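Local structure of vascular protein tyrosine phosphatase 1 (Rattus norvegicus, 3I36) at residues Val137-Met142 and Arg228-Gln233; Asp113-Gln118 and Trp129-Glu134; Trp182-Phe187 and Arg224-Asp229. The protein probably hydrolyses phosphotyrosine in target proteins to tyrosine and phosphate, an activity that resides in this catalytic domain of a receptor-type, membrane-spanning phosphatase. All coordinates share one frame; numbering follows the deposited sequence.

Interaction 1: residues Val137-Met142 and Arg228-Gln233; sequences VYAIVM and RDYMKQ
Tyr230 lays the rim of its ring against Tyr138 and Ala139, and it has more surface buried here than any other residue of the two segments. Its CG stands anti to the backbone N (chi1 175°), a setting that sends the ring out from the helix toward the start of strand 139-142. The ring arrives edge-on: the carbonyl O of Tyr138 and the methyl CB of Ala139 both lie near its plane. CE2 of Tyr230 is 3.4 Å from O of Tyr138 and 4.0 Å from CB of Ala139, so one aromatic corner serves both neighbours. The phenol OH of Tyr230 lies 3.3 Å from O of Tyr138, a polar approach at the same edge of the ring. Tyr138 itself gives mainly its backbone and its CB, which is 4.1 Å from OH of Tyr230, while its ring turns off to stack with that of His198. The methyl of Ala139 is also approached by Met231, whose chain, bent at chi2 and chi3, brings SD to 3.5 Å from CB of Ala139. This small side chain thus sits against both a ring edge and a sulfur. An alanine in place of Tyr230 would probably open a gap beside Ala139 and leave the carbonyl of Tyr138 without its neighbouring phenol. In the phosphatase fold, helix 218-231 lies here across one face of the mixed sheet, with Met231 also touching Ile240 of strand 240-243 and Tyr230 touching Arg201 of strand 196-205, the two strands that flank 139-142. Ile140 instead packs on Phe128 and Val132 of helix 125-134, which covers the other face.

Interaction 2: residues Asp113-Gln118 and Trp129-Glu134; sequences DFIATQ and WRMVWE
Met131 reaches from its helix to Ile115 and Thr117 of the strand, and accounts for more than half of the surface buried between the segments. CB points toward the strand but is still too remote to touch it. CG follows, anti to the backbone N (chi1 175°), and chi2 of 168° keeps the chain stretched; CG comes within 4.3 Å of CD1 of Ile115, a loose apolar approach. The closer contact is made by the sulfur: SD lies 3.9 Å from CG2 of Ile115. The Ile115 and Met131 side chains run past each other in opposite directions, so CD1 of Ile115 lies beside the methionine chain and its short branch, CG2, beside the methionine end.

This is the strand and helix of a beta-alpha-beta crossover: strand 114-117 is followed by helix 125-134 and then by the parallel strand 139-142, with strand 240-243 inserted between the two in the mixed sheet of the tyrosine phosphatase domain.

At the last torsion the chain bends (chi3 71°), and the methyl CE swings to the next strand residue whose side chain faces the helix. There it meets Thr117 tip to tip, 3.8 Å from both CB and OG1 of Thr117 and 3.9 Å from its CG2, while CG2 of Ile115 is still within 4.1 Å of CE. The approach to OG1 is a van der Waals one; the hydroxyl has its polar partner in the carbonyl O of Asn101. Ala102 of the edge strand 102-105 touches Ile115, Thr117 and Met131 alike. The side chain of Thr117 lies about 6 Å from Gly247, a probable substrate-binding residue.

Interaction 3: residues Trp182-Phe187 and Arg224-Asp229; sequences WTIRDF and RYLVRD
Apolar contact joins Leu226 to Trp182 and Ile184, and a single methyl does the touching. CD1 of Leu226 is 3.5 Å from CZ2 and 3.6 Å from CE2 of Trp182, on the benzo side of the indole, and 4.1 Å from CD1 of Ile184. Since chi2 of Leu226 is -175°, CD1 continues the chain anti to CA and becomes the leading point of the side chain. Both strand side chains cross that of Leu226 at about a right angle, and the meeting is confined to this methyl. The same carbon also stands close to a polar atom: NE1 of Trp182 lies 3.4 Å from CD1 of Leu226, a van der Waals approach, since a methyl offers the indole N-H no acceptor. The methyl therefore lies along the NE1-CE2-CZ2 side of the indole.

The elements brought together are strand 182-191, an antiparallel member of the phosphatase domain's mixed sheet between strands 169-178 and 196-205, and helix 218-231, which lies over that sheet. The indole helps to bridge them, for Trp182 also meets the ring of Phe223 on this helix, with the planes at about 55°, and touches Phe205 of strand 196-205.

Charged contacts fasten each partner separately: on the strand Arg185 pairs with Glu176 and Asp186 with Arg201, while on the helix Arg224 and Arg228 both form salt bridges to Asp258 of helix 249-267, one to each carboxylate oxygen. CG of Arg228 packs over the face of the Arg224 guanidinium, 3.4 Å above its centre.

Overall arrangement
All three contacts fix helices to one mixed sheet. Interactions 1 and 3 use overlapping parts of helix 218-231, with Arg228 and Asp229 common to both, and have centres 7 Å apart; CG2 of Val141 and CG2 of Val227 meet at 3.8 Å between them. Interaction 2 is centred 12 Å from interaction 1 and 16 Å from interaction 3. It joins the former where N of Val137 lies 3.0 Å from O of Val132, a probable hydrogen bond. Interaction 2 approaches the catalytic centre, Thr117 lying about 9 Å from Cys244, the probable phosphocysteine nucleophile; in interaction 3, Trp182 is about 12 Å from Arg250, which probably binds substrate, both measured between side chains.

Interaction 1: residues Val137-Met142 and Arg228-Gln233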
loop_
_atom_site.group_PDB
_atom_site.type_symbol
_atom_site.label_atom_id
_atom_site.label_comp_id
_atom_site.label_asym_id
_atom_site.label_seq_id
_atom_site.Cartn_x
_atom_site.Cartn_y
_atom_site.Cartn_z
ATOM N N VAL A 137 13.095 1.943 -3.801
ATOM C CA VAL A 137 12.075 0.908 -3.805
ATOM C C VAL A 137 12.570 -0.321 -4.548
ATOM O O VAL A 137 12.979 -0.221 -5.692
ATOM C CB VAL A 137 10.784 1.439 -4.457
ATOM C CG1 VAL A 137 9.763 0.332 -4.612
ATOM C CG2 VAL A 137 10.215 2.547 -3.581
ATOM N N TYR A 138 12.539 -1.471 -3.882
ATOM C CA TYR A 138 12.922 -2.739 -4.496
ATOM C C TYR A 138 11.686 -3.613 -4.673
ATOM O O TYR A 138 11.698 -4.588 -5.410
ATOM C CB TYR A 138 13.895 -3.485 -3.603
ATOM C CG TYR A 138 15.331 -3.057 -3.762
ATOM C CD1 TYR A 138 15.741 -1.792 -3.394
ATOM C CD2 TYR A 138 16.271 -3.931 -4.263
ATOM C CE1 TYR A 138 17.077 -1.405 -3.532
ATOM C CE2 TYR A 138 17.592 -3.562 -4.407
ATOM C CZ TYR A 138 17.992 -2.305 -4.037
ATOM O OH TYR A 138 19.314 -1.953 -4.181
ATOM N N ALA A 139 10.619 -3.269 -3.960
ATOM C CA ALA A 139 9.400 -4.063 -4.020
ATOM C C ALA A 139 8.194 -3.174 -4.251
ATOM O O ALA A 139 8.006 -2.169 -3.571
ATOM C CB ALA A 139 9.213 -4.876 -2.735
ATOM N N ILE A 140 7.368 -3.567 -5.205
ATOM C CA ILE A 140 6.112 -2.877 -5.413
ATOM C C ILE A 140 5.039 -3.891 -5.147
ATOM O O ILE A 140 5.112 -5.017 -5.625
ATOM C CB ILE A 140 5.961 -2.383 -6.858
ATOM C CG1 ILE A 140 6.889 -1.184 -7.101
ATOM C CG2 ILE A 140 4.504 -2.008 -7.143
ATOM C CD1 ILE A 140 6.892 -0.718 -8.564
ATOM N N VAL A 141 4.038 -3.487 -4.380
ATOM C CA VAL A 141 2.885 -4.330 -4.173
ATOM C C VAL A 141 1.734 -3.638 -4.845
ATOM O O VAL A 141 1.373 -2.520 -4.483
ATOM C CB VAL A 141 2.583 -4.501 -2.688
ATOM C CG1 VAL A 141 1.293 -5.308 -2.500
ATOM C CG2 VAL A 141 3.745 -5.198 -2.010
ATOM N N MET A 142 1.164 -4.305 -5.834
ATOM C CA MET A 142 0.096 -3.731 -6.613
ATOM C C MET A 142 -1.163 -4.513 -6.333
ATOM O O MET A 142 -1.204 -5.733 -6.524
ATOM C CB MET A 142 0.430 -3.820 -8.090
ATOM C CG MET A 142 -0.713 -3.401 -8.965
ATOM S SD MET A 142 -0.170 -3.188 -10.663
ATOM C CE MET A 142 -1.728 -2.688 -11.405
ATOM N N ARG A 228 7.125 -10.373 1.999
ATOM C CA ARG A 228 8.044 -10.331 3.127
ATOM C C ARG A 228 9.257 -11.231 2.908
ATOM O O ARG A 228 10.388 -10.887 3.273
ATOM C CB ARG A 228 7.296 -10.703 4.409
ATOM C CG ARG A 228 6.559 -9.500 5.008
ATOM C CD ARG A 228 7.586 -8.433 5.268
ATOM N NE ARG A 228 7.025 -7.130 5.596
ATOM C CZ ARG A 228 7.747 -6.017 5.609
ATOM N NH1 ARG A 228 9.035 -6.080 5.304
ATOM N NH2 ARG A 228 7.192 -4.849 5.913
ATOM N N ASP A 229 9.020 -12.387 2.306
ATOM C CA ASP A 229 10.111 -13.297 2.016
ATOM C C ASP A 229 11.148 -12.590 1.154
ATOM O O ASP A 229 12.357 -12.650 1.410
ATOM C CB ASP A 229 9.588 -14.532 1.301
ATOM C CG ASP A 229 10.650 -15.598 1.156
ATOM O OD1 ASP A 229 11.033 -16.193 2.185
ATOM O OD2 ASP A 229 11.105 -15.823 0.020
ATOM N N TYR A 230 10.664 -11.907 0.127
ATOM C CA TYR A 230 11.540 -11.145 -0.743
ATOM C C TYR A 230 12.205 -9.986 -0.005
ATOM O O TYR A 230 13.399 -9.758 -0.160
ATOM C CB TYR A 230 10.760 -10.620 -1.943
ATOM C CG TYR A 230 11.547 -9.718 -2.854
ATOM C CD1 TYR A 230 12.466 -10.238 -3.758
ATOM C CD2 TYR A 230 11.334 -8.342 -2.849
ATOM C CE1 TYR A 230 13.176 -9.406 -4.610
ATOM C CE2 TYR A 230 12.032 -7.506 -3.698
ATOM C CZ TYR A 230 12.949 -8.039 -4.573
ATOM O OH TYR A 230 13.642 -7.193 -5.413
ATOM N N MET A 231 11.428 -9.256 0.792
ATOM C CA MET A 231 11.960 -8.103 1.518
ATOM C C MET A 231 13.137 -8.461 2.408
ATOM O O MET A 231 13.937 -7.601 2.750
ATOM C CB MET A 231 10.859 -7.428 2.335
ATOM C CG MET A 231 9.855 -6.704 1.465
ATOM S SD MET A 231 10.662 -5.540 0.346
ATOM C CE MET A 231 11.373 -4.373 1.495
ATOM N N LYS A 232 13.232 -9.725 2.804
ATOM C CA LYS A 232 14.348 -10.150 3.651
ATOM C C LYS A 232 15.672 -10.029 2.899
ATOM O O LYS A 232 16.746 -9.988 3.500
ATOM C CB LYS A 232 14.135 -11.583 4.120
ATOM C CG LYS A 232 13.029 -11.735 5.156
ATOM C CD LYS A 232 12.865 -13.205 5.502
ATOM C CE LYS A 232 11.784 -13.424 6.545
ATOM N NZ LYS A 232 11.584 -14.888 6.732
ATOM N N GLN A 233 15.576 -9.942 1.580
ATOM C CA GLN A 233 16.749 -9.937 0.714
ATOM C C GLN A 233 17.164 -8.526 0.338
ATOM O O GLN A 233 18.155 -8.328 -0.345
ATOM C CB GLN A 233 16.420 -10.697 -0.565
ATOM C CG GLN A 233 15.930 -12.105 -0.287
ATOM C CD GLN A 233 15.548 -12.840 -1.550
ATOM O OE1 GLN A 233 15.828 -12.380 -2.653
ATOM N NE2 GLN A 233 14.890 -13.980 -1.398
#

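Interaction 2: residues Asp113-Gln118 and Trp129-Glu134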
loop_
_atom_site.group_PDB
_atom_site.type_symbol
_atom_site.label_atom_id
_atom_site.label_comp_id
_atom_site.label_asym_id
_atom_site.label_seq_id
_atom_site.Cartn_x
_atom_site.Cartn_y
_atom_site.Cartn_z
ATOM N N ASP A 113 8.600 2.324 6.274
ATOM C CA ASP A 113 8.574 0.952 5.770
ATOM C C ASP A 113 7.827 0.860 4.466
ATOM O O ASP A 113 8.090 -0.020 3.652
ATOM C CB ASP A 113 7.917 0.020 6.777
ATOM C CG ASP A 113 8.792 -0.225 7.971
ATOM O OD1 ASP A 113 8.276 -0.771 8.958
ATOM O OD2 ASP A 113 9.989 0.147 7.914
ATOM N N PHE A 114 6.865 1.753 4.280
ATOM C CA PHE A 114 6.025 1.694 3.103
ATOM C C PHE A 114 5.924 3.047 2.461
ATOM O O PHE A 114 6.063 4.065 3.113
ATOM C CB PHE A 114 4.597 1.278 3.473
ATOM C CG PHE A 114 4.491 -0.113 3.991
ATOM C CD1 PHE A 114 4.519 -0.357 5.350
ATOM C CD2 PHE A 114 4.369 -1.185 3.116
ATOM C CE1 PHE A 114 4.409 -1.647 5.834
ATOM C CE2 PHE A 114 4.262 -2.480 3.599
ATOM C CZ PHE A 114 4.275 -2.704 4.956
ATOM N N ILE A 115 5.640 3.034 1.174
ATOM C CA ILE A 115 5.086 4.196 0.525
ATOM C C ILE A 115 3.751 3.747 -0.007
ATOM O O ILE A 115 3.666 2.761 -0.744
ATOM C CB ILE A 115 5.941 4.659 -0.624
ATOM C CG1 ILE A 115 7.239 5.251 -0.085
ATOM C CG2 ILE A 115 5.166 5.681 -1.467
ATOM C CD1 ILE A 115 8.269 5.491 -1.153
ATOM N N ALA A 116 2.696 4.436 0.402
ATOM C CA ALA A 116 1.395 4.183 -0.184
ATOM C C ALA A 116 1.203 5.217 -1.276
ATOM O O ALA A 116 1.373 6.412 -1.058
ATOM C CB ALA A 116 0.287 4.301 0.857
ATOM N N THR A 117 0.852 4.755 -2.458
ATOM C CA THR A 117 0.681 5.674 -3.556
ATOM C C THR A 117 -0.478 5.219 -4.416
ATOM O O THR A 117 -0.925 4.080 -4.311
ATOM C CB THR A 117 1.980 5.780 -4.383
ATOM O OG1 THR A 117 1.863 6.861 -5.310
ATOM C CG2 THR A 117 2.250 4.482 -5.143
ATOM N N GLN A 118 -0.971 6.115 -5.263
ATOM C CA GLN A 118 -2.055 5.777 -6.155
ATOM C C GLN A 118 -1.506 4.986 -7.334
ATOM O O GLN A 118 -0.305 5.017 -7.616
ATOM C CB GLN A 118 -2.681 7.055 -6.681
ATOM C CG GLN A 118 -1.729 7.817 -7.575
ATOM C CD GLN A 118 -2.264 9.173 -7.984
ATOM O OE1 GLN A 118 -3.189 9.707 -7.368
ATOM N NE2 GLN A 118 -1.663 9.751 -9.010
ATOM N N TRP A 129 8.159 6.196 -11.490
ATOM C CA TRP A 129 9.454 5.533 -11.531
ATOM C C TRP A 129 10.550 6.357 -10.877
ATOM O O TRP A 129 11.503 5.812 -10.322
ATOM C CB TRP A 129 9.817 5.133 -12.953
ATOM C CG TRP A 129 8.999 3.976 -13.378
ATOM C CD1 TRP A 129 7.927 3.991 -14.217
ATOM C CD2 TRP A 129 9.140 2.632 -12.916
ATOM N NE1 TRP A 129 7.406 2.721 -14.338
ATOM C CE2 TRP A 129 8.133 1.868 -13.549
ATOM C CE3 TRP A 129 10.026 1.993 -12.040
ATOM C CZ2 TRP A 129 7.990 0.499 -13.330
ATOM C CZ3 TRP A 129 9.879 0.632 -11.816
ATOM C CH2 TRP A 129 8.872 -0.101 -12.464
ATOM N N ARG A 130 10.405 7.670 -10.916
ATOM C CA ARG A 130 11.378 8.528 -10.265
ATOM C C ARG A 130 11.291 8.297 -8.759
ATOM O O ARG A 130 12.300 8.252 -8.069
ATOM C CB ARG A 130 11.147 9.997 -10.621
ATOM C CG ARG A 130 12.306 10.897 -10.224
ATOM C CD ARG A 130 12.315 12.192 -11.030
ATOM N NE ARG A 130 11.007 12.823 -11.050
ATOM C CZ ARG A 130 10.677 13.884 -10.324
ATOM N NH1 ARG A 130 9.456 14.383 -10.405
ATOM N NH2 ARG A 130 11.566 14.433 -9.517
ATOM N N MET A 131 10.079 8.098 -8.261
ATOM C CA MET A 131 9.899 7.815 -6.845
ATOM C C MET A 131 10.500 6.456 -6.538
ATOM O O MET A 131 11.215 6.276 -5.554
ATOM C CB MET A 131 8.429 7.775 -6.496
ATOM C CG MET A 131 8.208 7.353 -5.061
ATOM S SD MET A 131 6.521 7.625 -4.524
ATOM C CE MET A 131 5.631 6.375 -5.434
ATOM N N VAL A 132 10.178 5.487 -7.383
ATOM C CA VAL A 132 10.719 4.152 -7.220
ATOM C C VAL A 132 12.224 4.246 -7.127
ATOM O O VAL A 132 12.834 3.652 -6.247
ATOM C CB VAL A 132 10.344 3.238 -8.399
ATOM C CG1 VAL A 132 11.283 2.015 -8.449
ATOM C CG2 VAL A 132 8.900 2.792 -8.262
ATOM N N TRP A 133 12.825 5.006 -8.035
ATOM C CA TRP A 133 14.279 5.101 -8.059
ATOM C C TRP A 133 14.812 5.868 -6.861
ATOM O O TRP A 133 15.654 5.381 -6.101
ATOM C CB TRP A 133 14.790 5.781 -9.322
ATOM C CG TRP A 133 16.262 5.829 -9.242
ATOM C CD1 TRP A 133 17.044 6.894 -8.895
ATOM C CD2 TRP A 133 17.144 4.713 -9.391
ATOM N NE1 TRP A 133 18.371 6.516 -8.869
ATOM C CE2 TRP A 133 18.452 5.178 -9.163
ATOM C CE3 TRP A 133 16.946 3.365 -9.716
ATOM C CZ2 TRP A 133 19.565 4.345 -9.260
ATOM C CZ3 TRP A 133 18.056 2.533 -9.807
ATOM C CH2 TRP A 133 19.349 3.029 -9.579
ATOM N N GLU A 134 14.319 7.084 -6.689
ATOM C CA GLU A 134 14.883 7.967 -5.682
ATOM C C GLU A 134 14.643 7.474 -4.276
ATOM O O GLU A 134 15.403 7.783 -3.372
ATOM C CB GLU A 134 14.316 9.371 -5.835
ATOM C CG GLU A 134 14.754 10.010 -7.138
ATOM C CD GLU A 134 14.179 11.387 -7.319
ATOM O OE1 GLU A 134 13.471 11.872 -6.406
ATOM O OE2 GLU A 134 14.444 11.975 -8.381
#

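Interaction 3: residues Trp182-Phe187 and Arg224-Asp229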
loop_
_atom_site.group_PDB
_atom_site.type_symbol
_atom_site.label_atom_id
_atom_site.label_comp_id
_atom_site.label_asym_id
_atom_site.label_seq_id
_atom_site.Cartn_x
_atom_site.Cartn_y
_atom_site.Cartn_z
ATOM N N TRP A 182 -2.138 -14.131 -8.216
ATOM C CA TRP A 182 -1.249 -12.996 -8.379
ATOM C C TRP A 182 -0.161 -13.285 -9.386
ATOM O O TRP A 182 0.139 -14.441 -9.715
ATOM C CB TRP A 182 -0.605 -12.596 -7.049
ATOM C CG TRP A 182 0.062 -13.728 -6.320
ATOM C CD1 TRP A 182 1.257 -14.327 -6.626
ATOM C CD2 TRP A 182 -0.426 -14.385 -5.150
ATOM N NE1 TRP A 182 1.537 -15.316 -5.712
ATOM C CE2 TRP A 182 0.521 -15.369 -4.794
ATOM C CE3 TRP A 182 -1.571 -14.227 -4.363
ATOM C CZ2 TRP A 182 0.357 -16.196 -3.679
ATOM C CZ3 TRP A 182 -1.735 -15.054 -3.260
ATOM C CH2 TRP A 182 -0.773 -16.027 -2.932
ATOM N N THR A 183 0.429 -12.207 -9.871
ATOM C CA THR A 183 1.528 -12.286 -10.801
ATOM C C THR A 183 2.704 -11.602 -10.156
ATOM O O THR A 183 2.559 -10.559 -9.528
ATOM C CB THR A 183 1.169 -11.578 -12.104
ATOM O OG1 THR A 183 0.119 -12.308 -12.738
ATOM C CG2 THR A 183 2.390 -11.470 -13.031
ATOM N N ILE A 184 3.868 -12.209 -10.296
ATOM C CA ILE A 184 5.062 -11.632 -9.749
ATOM C C ILE A 184 5.981 -11.322 -10.904
ATOM O O ILE A 184 6.232 -12.174 -11.769
ATOM C CB ILE A 184 5.727 -12.581 -8.740
ATOM C CG1 ILE A 184 4.776 -12.802 -7.555
ATOM C CG2 ILE A 184 7.049 -11.999 -8.262
ATOM C CD1 ILE A 184 5.230 -13.868 -6.587
ATOM N N ARG A 185 6.449 -10.082 -10.942
ATOM C CA ARG A 185 7.290 -9.645 -12.039
ATOM C C ARG A 185 8.585 -9.130 -11.468
ATOM O O ARG A 185 8.596 -8.391 -10.486
ATOM C CB ARG A 185 6.587 -8.557 -12.843
ATOM C CG ARG A 185 5.191 -8.972 -13.297
ATOM C CD ARG A 185 4.621 -7.983 -14.310
ATOM N NE ARG A 185 3.302 -8.415 -14.740
ATOM C CZ ARG A 185 2.175 -8.078 -14.124
ATOM N NH1 ARG A 185 2.207 -7.273 -13.068
ATOM N NH2 ARG A 185 1.012 -8.531 -14.574
ATOM N N ASP A 186 9.680 -9.545 -12.081
ATOM C CA ASP A 186 10.964 -8.998 -11.727
ATOM C C ASP A 186 11.413 -8.069 -12.820
ATOM O O ASP A 186 11.228 -8.346 -14.011
ATOM C CB ASP A 186 11.986 -10.101 -11.507
ATOM C CG ASP A 186 11.869 -10.719 -10.144
ATOM O OD1 ASP A 186 11.582 -9.969 -9.197
ATOM O OD2 ASP A 186 12.063 -11.942 -10.014
ATOM N N PHE A 187 12.022 -6.969 -12.399
ATOM C CA PHE A 187 12.578 -6.000 -13.309
ATOM C C PHE A 187 13.980 -5.648 -12.870
ATOM O O PHE A 187 14.404 -5.919 -11.742
ATOM C CB PHE A 187 11.757 -4.717 -13.288
ATOM C CG PHE A 187 10.304 -4.931 -13.534
ATOM C CD1 PHE A 187 9.785 -4.830 -14.816
ATOM C CD2 PHE A 187 9.454 -5.245 -12.486
ATOM C CE1 PHE A 187 8.439 -5.041 -15.045
ATOM C CE2 PHE A 187 8.096 -5.445 -12.705
ATOM C CZ PHE A 187 7.589 -5.348 -13.989
ATOM N N ARG A 224 1.181 -11.561 1.213
ATOM C CA ARG A 224 2.015 -10.758 2.106
ATOM C C ARG A 224 3.281 -11.507 2.504
ATOM O O ARG A 224 4.380 -10.938 2.508
ATOM C CB ARG A 224 1.283 -10.301 3.381
ATOM C CG ARG A 224 2.065 -9.140 4.012
ATOM C CD ARG A 224 2.436 -9.207 5.507
ATOM N NE ARG A 224 3.046 -10.441 5.947
ATOM C CZ ARG A 224 3.885 -10.577 6.980
ATOM N NH1 ARG A 224 4.321 -9.550 7.695
ATOM N NH2 ARG A 224 4.317 -11.786 7.289
ATOM N N TYR A 225 3.140 -12.772 2.883
ATOM C CA TYR A 225 4.318 -13.559 3.226
ATOM C C TYR A 225 5.315 -13.607 2.073
ATOM O O TYR A 225 6.517 -13.538 2.294
ATOM C CB TYR A 225 3.951 -14.969 3.703
ATOM C CG TYR A 225 3.477 -14.995 5.139
ATOM C CD1 TYR A 225 4.354 -14.730 6.186
ATOM C CD2 TYR A 225 2.153 -15.268 5.449
ATOM C CE1 TYR A 225 3.924 -14.744 7.496
ATOM C CE2 TYR A 225 1.717 -15.293 6.761
ATOM C CZ TYR A 225 2.602 -15.027 7.775
ATOM O OH TYR A 225 2.163 -15.041 9.071
ATOM N N LEU A 226 4.821 -13.709 0.844
ATOM C CA LEU A 226 5.723 -13.720 -0.311
ATOM C C LEU A 226 6.500 -12.412 -0.399
ATOM O O LEU A 226 7.719 -12.401 -0.598
ATOM C CB LEU A 226 4.942 -13.954 -1.603
ATOM C CG LEU A 226 4.358 -15.354 -1.791
ATOM C CD1 LEU A 226 3.717 -15.483 -3.161
ATOM C CD2 LEU A 226 5.437 -16.425 -1.590
ATOM N N VAL A 227 5.784 -11.305 -0.242
ATOM C CA VAL A 227 6.418 -9.999 -0.269
ATOM C C VAL A 227 7.489 -9.946 0.801
ATOM O O VAL A 227 8.620 -9.521 0.558
ATOM C CB VAL A 227 5.394 -8.877 -0.026
ATOM C CG1 VAL A 227 6.077 -7.512 0.048
ATOM C CG2 VAL A 227 4.335 -8.893 -1.107
ATOM N N ARG A 228 7.125 -10.373 1.999
ATOM C CA ARG A 228 8.044 -10.331 3.127
ATOM C C ARG A 228 9.257 -11.231 2.908
ATOM O O ARG A 228 10.388 -10.887 3.273
ATOM C CB ARG A 228 7.296 -10.703 4.409
ATOM C CG ARG A 228 6.559 -9.500 5.008
ATOM C CD ARG A 228 7.586 -8.433 5.268
ATOM N NE ARG A 228 7.025 -7.130 5.596
ATOM C CZ ARG A 228 7.747 -6.017 5.609
ATOM N NH1 ARG A 228 9.035 -6.080 5.304
ATOM N NH2 ARG A 228 7.192 -4.849 5.913
ATOM N N ASP A 229 9.020 -12.387 2.306
ATOM C CA ASP A 229 10.111 -13.297 2.016
ATOM C C ASP A 229 11.148 -12.590 1.154
ATOM O O ASP A 229 12.357 -12.650 1.410
ATOM C CB ASP A 229 9.588 -14.532 1.301
ATOM C CG ASP A 229 10.650 -15.598 1.156
ATOM O OD1 ASP A 229 11.033 -16.193 2.185
ATOM O OD2 ASP A 229 11.105 -15.823 0.020
#